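Local coordinates for acyl-CoA dehydrogenase domain protein Tcur3481 (PDB 6WY9) that binds FAD and, as a member of the acyl-CoA dehydrogenase family, probably oxidises acyl-CoA substrates, at residues 55-60 with 93-98; 98-103 with 213-218; 120-125 with 149-154; 141-146 with 207-212. All blocks are in the same frame, centred on the assembly; numbering follows the deposited sequence.

Contact 1 (55-60 with 93-98); sequences VALPEA and AALAIA
A56 starts the contact through its backbone. Its carbonyl O lies 3.4 Å from CD2 of L95, and its CB points toward the helix. L57 then reaches in with both methyl branches. CG is anti to the carbonyl carbon (chi1 -85°), which sets it beside the backbone N. The two methyls then meet different helix residues. CD2 comes to 4.0 Å from CB of A94, while CD1 meets CD2 of L95 at 4.1 Å. The two leucine side chains cross obliquely. P58 follows and presents its ring. CG of P58 is 3.7 Å from CB of A98, and CD of P58 is 4.1 Å from that same methyl. The three helix partners, A94, L95 and A98, lie on one side of helix 87-100. Two of them are alanines, so the loop can come close. No hydrogen bond joins the two segments, and the contact is apolar packing. The loop is tied down by backbone bonds between V55 and L66 and between L57 and G65. Around it, helix 67-80 packs on A56 and L95 through L71. Helix 109-113 adds V112 and V113 against L57, and L109 against A94 and A98. W218 of helix 215-248 touches L95.

Contact 2 (98-103 with 213-218); sequences AEHGTA and PAALPW
H100 and A215 bring the two backbones closest, with their CA atoms 5.7 Å apart. H100 lies near the end of helix 87-100. A215 opens helix 215-248, and A214 is its N-cap residue. N of G212 bonds to O of H100, joining the two parts of the chain just before this point. The H100 side chain fills the junction. One face of its imidazole lies on the backbone of A215, whose CA is 3.8 Å from the ring centroid in a CH-pi contact. CG of E99 lies over the opposite face, toward the rim. The edge of the imidazole then points at the face of W218. The planes meet at 67° and the centroids of the imidazole and the five-membered indole ring are 4.4 Å apart. CG of W218, set anti to its backbone N (chi1 -167°), has NE2 of H100 3.0 Å away, a very close approach. CB of E99 sits over the six-membered ring of W218, 4.2 Å from its centroid, on the same face as the imidazole. At the imidazole edge, in its plane, a water is hydrogen-bonded to ND1 of H100 at 2.9 Å and also to N of A214. The arrangement is an edge-to-face aromatic pair with CH-pi packing. It joins the N-terminal helical part of the acyl-CoA dehydrogenase fold to the first long helix of the C-terminal part.

Contact 3 (120-125 with 149-154); sequences TVALEE and GTKAVV
V153, which touches E124 across the contact, has a positive phi (45°), unusual for a beta-branched residue. It forms a G1 beta bulge with V154, both facing G199 of strand 197-203. Strands 120-122 and 150-154 run roughly antiparallel, but their axes come no closer than 7.1 Å. Side chains meet between them. CG2 of V154 meets CB of A122 at 3.6 Å, and CG1 of V154 meets CG2 of T120 at 3.6 Å. Past the end of strand 120-122, the backbones do join. N of A152 gives a nearly straight hydrogen bond of 2.8 Å to O of E124, from above the carbonyl plane. A water accepts from N of E124 and lies 2.8 Å from O of A152. OE2 of E124 bonds to N of L344 and pairs with a basic side chain of a neighbouring subunit. The K151 chain is bent at chi2 (-65°) and again at chi3, and CE passes 3.3 Å from O of A122. NZ of K151 makes a salt bridge of 2.6 Å with OE2 of E125, on the anti side and 35° out of the carboxylate plane. NZ also binds a water and O of S166. N of G135 bonds to OE1 of E125 and N of C136 to OE2, which thus has two donors. A methionine in place of K151 would probably leave E125 without its countercharge and O of S166 without this donor. With a carboxylate, the O of S166 and a water around NZ, the buried K151 is likely to stay charged.

Contact 4 (141-146 with 207-212); sequences DGDGWR and PARALG
W145 and A210 meet at the indole, with NE1 of W145 3.7 Å from CB of A210. O of A208 lies at the edge of the indole, in its plane. W145 and A208 lie on one face of the sheet, R146 and P207 on the other. NH2 of R146 passes obliquely by the proline ring, 3.3 Å from CG of P207. NE of R146 makes a short salt bridge, 2.5 Å, with OD2 of D141, which is met nearly along its C-O axis and lies 21° out of the guanidinium plane. NH2 of R146 bonds to O of A205. An alanine in place of R146 would probably leave D141 without its charge partner and O of A205 without this donor. R209 curls back toward the turn. Its guanidinium stands almost upright to the D143 carboxylate, the planes 84° apart. The salt bridge from OD1 of D143 to NH2 of R209 is long, 3.8 Å. O of D143 lies over one face of that guanidinium. The strands pair antiparallel, with N of W145 bonded to O of A208 at 3.0 Å and N of A208 to O of W145 at 2.8 Å. D141 to G144 form a type II' turn. This is a tight beta hairpin of strands 137-141 and 144-154. Strand 206-210 adds to it as a third antiparallel strand in the beta domain of the acyl-CoA dehydrogenase fold.

How the contacts relate
From the N terminus, contact 1 closes a short, mostly helical loop and fixes it on helix 87-100. Contact 2 opens on that same helix, and the two share A98. It closes a long loop that holds the mixed sheet, and ends on helix 215-248. Contacts 3 and 4 both fall within this loop. They cross, because their segments alternate along the chain, and both use strand 144-154. Contact 3 ties that strand to 120-125, and contact 4 ties it to strand 206-210. Contact 4 leads straight into contact 2 through G212. A93 of contact 1 also packs on V121 of contact 3, so the N-terminal helices, the sheet and the C-terminal helices meet.

Contact 1 (55-60 with 93-98)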
# COMPACT_ATOMS: atom_id res chain seq x y z
N VAL B 55 -8.94 15.50 -35.48
CA VAL B 55 -7.57 15.93 -35.21
C VAL B 55 -6.62 14.73 -35.21
O VAL B 55 -5.52 14.81 -35.77
CB VAL B 55 -7.50 16.76 -33.91
CG1 VAL B 55 -7.74 15.90 -32.70
CG2 VAL B 55 -6.17 17.44 -33.81
N ALA B 56 -7.04 13.59 -34.65
CA ALA B 56 -6.19 12.39 -34.61
C ALA B 56 -6.23 11.53 -35.88
O ALA B 56 -5.42 10.59 -35.99
CB ALA B 56 -6.57 11.50 -33.42
N LEU B 57 -7.12 11.80 -36.82
CA LEU B 57 -7.37 10.94 -37.98
C LEU B 57 -6.62 11.44 -39.20
O LEU B 57 -6.15 12.58 -39.24
CB LEU B 57 -8.87 10.88 -38.28
CG LEU B 57 -9.60 9.81 -37.44
CD1 LEU B 57 -9.11 9.89 -36.04
CD2 LEU B 57 -11.09 10.03 -37.45
N PRO B 58 -6.54 10.63 -40.27
CA PRO B 58 -5.69 10.99 -41.40
C PRO B 58 -6.24 12.17 -42.20
O PRO B 58 -7.45 12.44 -42.23
CB PRO B 58 -5.68 9.72 -42.26
CG PRO B 58 -6.29 8.64 -41.40
CD PRO B 58 -7.23 9.35 -40.51
N GLU B 59 -5.33 12.85 -42.89
CA GLU B 59 -5.71 13.96 -43.74
C GLU B 59 -6.60 13.50 -44.90
O GLU B 59 -7.57 14.19 -45.25
CB GLU B 59 -4.47 14.68 -44.27
CG GLU B 59 -3.70 15.46 -43.19
CD GLU B 59 -2.48 16.18 -43.75
OE1 GLU B 59 -2.03 15.83 -44.86
OE2 GLU B 59 -1.96 17.09 -43.08
N ALA B 60 -6.29 12.35 -45.50
CA ALA B 60 -7.11 11.87 -46.62
C ALA B 60 -8.58 11.70 -46.23
O ALA B 60 -9.44 11.71 -47.12
CB ALA B 60 -6.55 10.56 -47.17
N ALA B 93 -11.49 2.91 -32.54
CA ALA B 93 -11.91 2.11 -33.69
C ALA B 93 -11.48 2.77 -34.98
O ALA B 93 -11.02 2.09 -35.91
CB ALA B 93 -13.43 1.91 -33.67
N ALA B 94 -11.58 4.11 -35.05
CA ALA B 94 -11.25 4.78 -36.31
C ALA B 94 -9.75 4.71 -36.59
O ALA B 94 -9.34 4.57 -37.76
CB ALA B 94 -11.73 6.25 -36.27
N LEU B 95 -8.93 4.84 -35.55
CA LEU B 95 -7.49 4.67 -35.72
C LEU B 95 -7.14 3.24 -36.13
O LEU B 95 -6.23 3.04 -36.94
CB LEU B 95 -6.76 5.07 -34.43
CG LEU B 95 -6.70 6.57 -34.12
CD1 LEU B 95 -5.91 6.78 -32.77
CD2 LEU B 95 -6.01 7.28 -35.25
N ALA B 96 -7.85 2.24 -35.60
CA ALA B 96 -7.66 0.86 -36.07
C ALA B 96 -7.99 0.74 -37.55
O ALA B 96 -7.30 0.02 -38.30
CB ALA B 96 -8.52 -0.11 -35.27
N ILE B 97 -9.06 1.40 -38.00
CA ILE B 97 -9.40 1.34 -39.42
C ILE B 97 -8.35 2.06 -40.24
O ILE B 97 -7.96 1.61 -41.34
CB ILE B 97 -10.80 1.93 -39.68
CG1 ILE B 97 -11.87 1.00 -39.11
CG2 ILE B 97 -11.00 2.13 -41.21
CD1 ILE B 97 -13.22 1.67 -38.88
N ALA B 98 -7.91 3.21 -39.74
CA ALA B 98 -6.96 4.01 -40.51
C ALA B 98 -5.67 3.24 -40.72
O ALA B 98 -5.10 3.27 -41.80
CB ALA B 98 -6.71 5.34 -39.80

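Contact 2 (98-103 with 213-218)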
# COMPACT_ATOMS: atom_id res chain seq x y z
N ALA B 98 -7.91 3.21 -39.74
CA ALA B 98 -6.96 4.01 -40.51
C ALA B 98 -5.67 3.24 -40.72
O ALA B 98 -5.10 3.27 -41.80
CB ALA B 98 -6.71 5.34 -39.80
N GLU B 99 -5.24 2.50 -39.71
CA GLU B 99 -3.95 1.85 -39.77
C GLU B 99 -4.01 0.41 -40.24
O GLU B 99 -2.97 -0.13 -40.65
CB GLU B 99 -3.28 1.91 -38.40
CG GLU B 99 -1.83 1.44 -38.42
CD GLU B 99 -0.82 2.53 -38.80
OE1 GLU B 99 0.39 2.21 -38.88
OE2 GLU B 99 -1.22 3.70 -39.00
N HIS B 100 -5.17 -0.25 -40.17
CA HIS B 100 -5.25 -1.68 -40.49
C HIS B 100 -6.43 -2.03 -41.38
O HIS B 100 -6.60 -3.21 -41.69
CB HIS B 100 -5.35 -2.52 -39.21
CG HIS B 100 -4.19 -2.32 -38.28
ND1 HIS B 100 -3.00 -3.01 -38.41
CD2 HIS B 100 -4.05 -1.52 -37.21
CE1 HIS B 100 -2.18 -2.64 -37.45
NE2 HIS B 100 -2.79 -1.74 -36.70
N GLY B 101 -7.23 -1.03 -41.82
CA GLY B 101 -8.39 -1.32 -42.63
C GLY B 101 -8.09 -1.40 -44.11
O GLY B 101 -7.03 -0.99 -44.57
N THR B 102 -9.04 -1.98 -44.85
CA THR B 102 -9.04 -1.91 -46.31
C THR B 102 -9.43 -0.50 -46.76
O THR B 102 -9.91 0.33 -45.98
CB THR B 102 -10.03 -2.90 -46.92
OG1 THR B 102 -11.37 -2.52 -46.58
CG2 THR B 102 -9.76 -4.32 -46.42
N ALA B 103 -9.23 -0.24 -48.06
CA ALA B 103 -9.71 1.00 -48.65
C ALA B 103 -11.20 1.18 -48.38
O ALA B 103 -11.63 2.25 -47.94
CB ALA B 103 -9.42 1.01 -50.15
N PRO B 213 -3.87 -8.31 -40.39
CA PRO B 213 -3.47 -9.33 -39.40
C PRO B 213 -2.98 -8.78 -38.08
O PRO B 213 -3.08 -9.46 -37.05
CB PRO B 213 -2.33 -10.08 -40.11
CG PRO B 213 -2.39 -9.67 -41.55
CD PRO B 213 -3.02 -8.32 -41.58
N ALA B 214 -2.40 -7.59 -38.07
CA ALA B 214 -1.88 -7.01 -36.84
C ALA B 214 -2.92 -6.15 -36.10
O ALA B 214 -2.59 -5.54 -35.09
CB ALA B 214 -0.62 -6.20 -37.14
N ALA B 215 -4.17 -6.12 -36.57
CA ALA B 215 -5.13 -5.16 -36.03
C ALA B 215 -5.42 -5.40 -34.56
O ALA B 215 -5.55 -4.43 -33.80
CB ALA B 215 -6.43 -5.19 -36.83
N LEU B 216 -5.54 -6.66 -34.15
CA LEU B 216 -6.01 -6.93 -32.77
C LEU B 216 -4.99 -6.49 -31.74
O LEU B 216 -5.33 -5.67 -30.87
CB LEU B 216 -6.37 -8.41 -32.61
CG LEU B 216 -6.81 -8.72 -31.15
CD1 LEU B 216 -7.88 -7.77 -30.67
CD2 LEU B 216 -7.27 -10.18 -30.93
N PRO B 217 -3.74 -6.98 -31.76
CA PRO B 217 -2.80 -6.54 -30.71
C PRO B 217 -2.54 -5.05 -30.79
O PRO B 217 -2.38 -4.40 -29.76
CB PRO B 217 -1.53 -7.36 -30.97
CG PRO B 217 -1.79 -8.15 -32.29
CD PRO B 217 -3.09 -7.71 -32.86
N TRP B 218 -2.51 -4.47 -32.00
CA TRP B 218 -2.36 -3.03 -32.13
C TRP B 218 -3.52 -2.29 -31.47
O TRP B 218 -3.33 -1.31 -30.72
CB TRP B 218 -2.28 -2.67 -33.60
CG TRP B 218 -1.83 -1.31 -33.88
CD1 TRP B 218 -0.54 -0.90 -34.07
CD2 TRP B 218 -2.66 -0.16 -34.07
NE1 TRP B 218 -0.52 0.44 -34.35
CE2 TRP B 218 -1.80 0.92 -34.35
CE3 TRP B 218 -4.03 0.06 -34.01
CZ2 TRP B 218 -2.28 2.21 -34.59
CZ3 TRP B 218 -4.51 1.34 -34.26
CH2 TRP B 218 -3.63 2.39 -34.55
O HOH W 1 -2.60 -5.42 -39.98

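Contact 3 (120-125 with 149-154)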
# COMPACT_ATOMS: atom_id res chain seq x y z
N THR B 120 -18.06 1.68 -32.11
CA THR B 120 -17.58 1.23 -30.81
C THR B 120 -16.75 -0.02 -31.03
O THR B 120 -16.63 -0.52 -32.16
CB THR B 120 -18.74 1.02 -29.81
OG1 THR B 120 -18.20 0.63 -28.54
CG2 THR B 120 -19.72 -0.06 -30.32
N VAL B 121 -16.14 -0.50 -29.95
CA VAL B 121 -15.30 -1.68 -30.00
C VAL B 121 -15.80 -2.68 -28.97
O VAL B 121 -16.17 -2.30 -27.85
CB VAL B 121 -13.82 -1.32 -29.75
CG1 VAL B 121 -13.41 -0.30 -30.79
CG2 VAL B 121 -13.62 -0.75 -28.31
N ALA B 122 -15.79 -3.95 -29.36
CA ALA B 122 -16.28 -5.07 -28.56
C ALA B 122 -15.06 -5.98 -28.35
O ALA B 122 -14.80 -6.89 -29.13
CB ALA B 122 -17.44 -5.80 -29.27
N LEU B 123 -14.32 -5.69 -27.28
CA LEU B 123 -13.04 -6.31 -27.00
C LEU B 123 -13.11 -7.20 -25.77
O LEU B 123 -12.10 -7.82 -25.44
CB LEU B 123 -11.95 -5.22 -26.80
CG LEU B 123 -11.79 -4.26 -27.98
CD1 LEU B 123 -10.75 -3.17 -27.66
CD2 LEU B 123 -11.33 -5.11 -29.19
N GLU B 124 -14.25 -7.25 -25.07
CA GLU B 124 -14.33 -8.00 -23.83
C GLU B 124 -15.40 -9.09 -23.87
O GLU B 124 -16.37 -9.00 -24.63
CB GLU B 124 -14.57 -7.05 -22.65
CG GLU B 124 -13.35 -6.14 -22.40
CD GLU B 124 -13.66 -5.07 -21.34
OE1 GLU B 124 -14.47 -4.16 -21.60
OE2 GLU B 124 -13.10 -5.17 -20.22
N GLU B 125 -15.22 -10.09 -22.99
CA GLU B 125 -16.09 -11.24 -22.83
C GLU B 125 -16.29 -11.56 -21.35
O GLU B 125 -15.43 -11.28 -20.51
CB GLU B 125 -15.55 -12.50 -23.58
CG GLU B 125 -15.61 -12.30 -25.12
CD GLU B 125 -14.93 -13.41 -25.91
OE1 GLU B 125 -14.36 -14.33 -25.29
OE2 GLU B 125 -14.96 -13.33 -27.17
N GLY B 149 -20.78 -15.88 -31.14
CA GLY B 149 -20.33 -15.79 -29.77
C GLY B 149 -21.09 -14.68 -29.09
O GLY B 149 -22.13 -14.22 -29.59
N THR B 150 -20.56 -14.24 -27.96
CA THR B 150 -21.12 -13.12 -27.21
C THR B 150 -19.99 -12.23 -26.77
O THR B 150 -18.91 -12.73 -26.45
CB THR B 150 -21.85 -13.58 -25.97
OG1 THR B 150 -20.90 -14.31 -25.20
CG2 THR B 150 -22.98 -14.54 -26.31
N LYS B 151 -20.23 -10.92 -26.72
CA LYS B 151 -19.25 -9.99 -26.16
C LYS B 151 -19.90 -9.23 -25.02
O LYS B 151 -21.12 -9.00 -25.02
CB LYS B 151 -18.74 -8.99 -27.21
CG LYS B 151 -18.37 -9.61 -28.54
CD LYS B 151 -17.17 -10.60 -28.43
CE LYS B 151 -15.83 -9.87 -28.13
NZ LYS B 151 -14.73 -10.87 -28.07
N ALA B 152 -19.10 -8.85 -24.05
CA ALA B 152 -19.60 -8.26 -22.82
C ALA B 152 -19.51 -6.73 -22.86
O ALA B 152 -18.48 -6.16 -23.22
CB ALA B 152 -18.81 -8.79 -21.61
N VAL B 153 -20.58 -6.07 -22.38
CA VAL B 153 -20.52 -4.67 -21.99
C VAL B 153 -19.79 -3.84 -23.04
O VAL B 153 -18.81 -3.14 -22.75
CB VAL B 153 -19.89 -4.45 -20.58
CG1 VAL B 153 -20.83 -4.93 -19.46
CG2 VAL B 153 -18.47 -5.06 -20.44
N VAL B 154 -20.29 -3.88 -24.26
CA VAL B 154 -19.78 -3.03 -25.32
C VAL B 154 -20.13 -1.58 -25.03
O VAL B 154 -21.32 -1.27 -24.85
CB VAL B 154 -20.37 -3.48 -26.67
CG1 VAL B 154 -19.89 -2.57 -27.80
CG2 VAL B 154 -20.01 -4.95 -26.88
O HOH W 2 -12.86 -10.53 -26.03
O HOH W 3 -16.75 -5.96 -25.41
O HOH W 4 -16.30 -3.88 -23.65

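Contact 4 (141-146 with 207-212)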
# COMPACT_ATOMS: atom_id res chain seq x y z
N ASP B 141 -16.20 -17.23 -44.91
CA ASP B 141 -17.38 -17.34 -45.77
C ASP B 141 -17.10 -16.53 -47.03
O ASP B 141 -17.27 -15.31 -47.02
CB ASP B 141 -18.62 -16.85 -45.03
CG ASP B 141 -19.91 -17.21 -45.75
OD1 ASP B 141 -19.84 -17.81 -46.84
OD2 ASP B 141 -20.99 -16.88 -45.22
N GLY B 142 -16.66 -17.20 -48.09
CA GLY B 142 -16.16 -16.48 -49.25
C GLY B 142 -15.02 -15.57 -48.83
O GLY B 142 -14.16 -15.94 -48.02
N ASP B 143 -15.01 -14.35 -49.37
CA ASP B 143 -14.05 -13.34 -48.94
C ASP B 143 -14.48 -12.61 -47.67
O ASP B 143 -13.89 -11.58 -47.32
CB ASP B 143 -13.80 -12.33 -50.07
CG ASP B 143 -15.09 -11.81 -50.69
OD1 ASP B 143 -15.04 -10.74 -51.35
OD2 ASP B 143 -16.15 -12.45 -50.51
N GLY B 144 -15.48 -13.13 -46.96
CA GLY B 144 -15.88 -12.55 -45.70
C GLY B 144 -15.81 -13.54 -44.55
O GLY B 144 -15.15 -14.58 -44.64
N TRP B 145 -16.52 -13.22 -43.48
CA TRP B 145 -16.48 -14.02 -42.26
C TRP B 145 -17.86 -14.03 -41.64
O TRP B 145 -18.65 -13.10 -41.83
CB TRP B 145 -15.46 -13.44 -41.25
CG TRP B 145 -14.08 -13.43 -41.78
CD1 TRP B 145 -13.53 -12.52 -42.62
CD2 TRP B 145 -13.07 -14.40 -41.52
NE1 TRP B 145 -12.23 -12.86 -42.90
CE2 TRP B 145 -11.92 -14.01 -42.24
CE3 TRP B 145 -13.02 -15.56 -40.75
CZ2 TRP B 145 -10.74 -14.74 -42.22
CZ3 TRP B 145 -11.84 -16.29 -40.72
CH2 TRP B 145 -10.71 -15.88 -41.46
N ARG B 146 -18.14 -15.08 -40.88
CA ARG B 146 -19.29 -15.07 -39.97
C ARG B 146 -18.81 -15.34 -38.55
O ARG B 146 -18.02 -16.26 -38.31
CB ARG B 146 -20.33 -16.08 -40.42
CG ARG B 146 -20.90 -15.71 -41.75
CD ARG B 146 -22.08 -16.55 -42.12
NE ARG B 146 -22.60 -16.19 -43.43
CZ ARG B 146 -23.50 -15.24 -43.64
NH1 ARG B 146 -23.92 -14.97 -44.87
NH2 ARG B 146 -23.98 -14.55 -42.62
N PRO B 207 -22.41 -11.57 -40.42
CA PRO B 207 -21.45 -11.22 -41.48
C PRO B 207 -20.46 -10.17 -41.01
O PRO B 207 -20.82 -9.21 -40.32
CB PRO B 207 -22.34 -10.69 -42.61
CG PRO B 207 -23.70 -11.26 -42.31
CD PRO B 207 -23.81 -11.34 -40.83
N ALA B 208 -19.19 -10.36 -41.39
CA ALA B 208 -18.14 -9.43 -40.97
C ALA B 208 -17.02 -9.42 -41.99
O ALA B 208 -16.87 -10.35 -42.79
CB ALA B 208 -17.55 -9.76 -39.60
N ARG B 209 -16.20 -8.38 -41.90
CA ARG B 209 -15.05 -8.19 -42.77
C ARG B 209 -13.82 -8.00 -41.90
O ARG B 209 -13.86 -7.24 -40.93
CB ARG B 209 -15.23 -6.96 -43.66
CG ARG B 209 -16.54 -6.92 -44.41
CD ARG B 209 -16.57 -8.01 -45.46
NE ARG B 209 -15.58 -7.77 -46.51
CZ ARG B 209 -15.51 -8.46 -47.65
NH1 ARG B 209 -16.37 -9.43 -47.90
NH2 ARG B 209 -14.57 -8.17 -48.54
N ALA B 210 -12.73 -8.68 -42.23
CA ALA B 210 -11.54 -8.60 -41.40
C ALA B 210 -10.79 -7.29 -41.60
O ALA B 210 -10.81 -6.69 -42.69
CB ALA B 210 -10.61 -9.79 -41.70
N LEU B 211 -10.15 -6.82 -40.53
CA LEU B 211 -9.04 -5.88 -40.63
C LEU B 211 -7.74 -6.68 -40.83
O LEU B 211 -7.72 -7.91 -40.72
CB LEU B 211 -8.94 -4.97 -39.40
CG LEU B 211 -9.92 -3.81 -39.27
CD1 LEU B 211 -11.33 -4.36 -39.09
CD2 LEU B 211 -9.57 -2.85 -38.07
N GLY B 212 -6.64 -5.99 -41.13
CA GLY B 212 -5.36 -6.63 -41.31
C GLY B 212 -4.88 -7.46 -40.13
O GLY B 212 -5.36 -7.35 -38.99
O HOH W 5 -12.83 -10.07 -44.75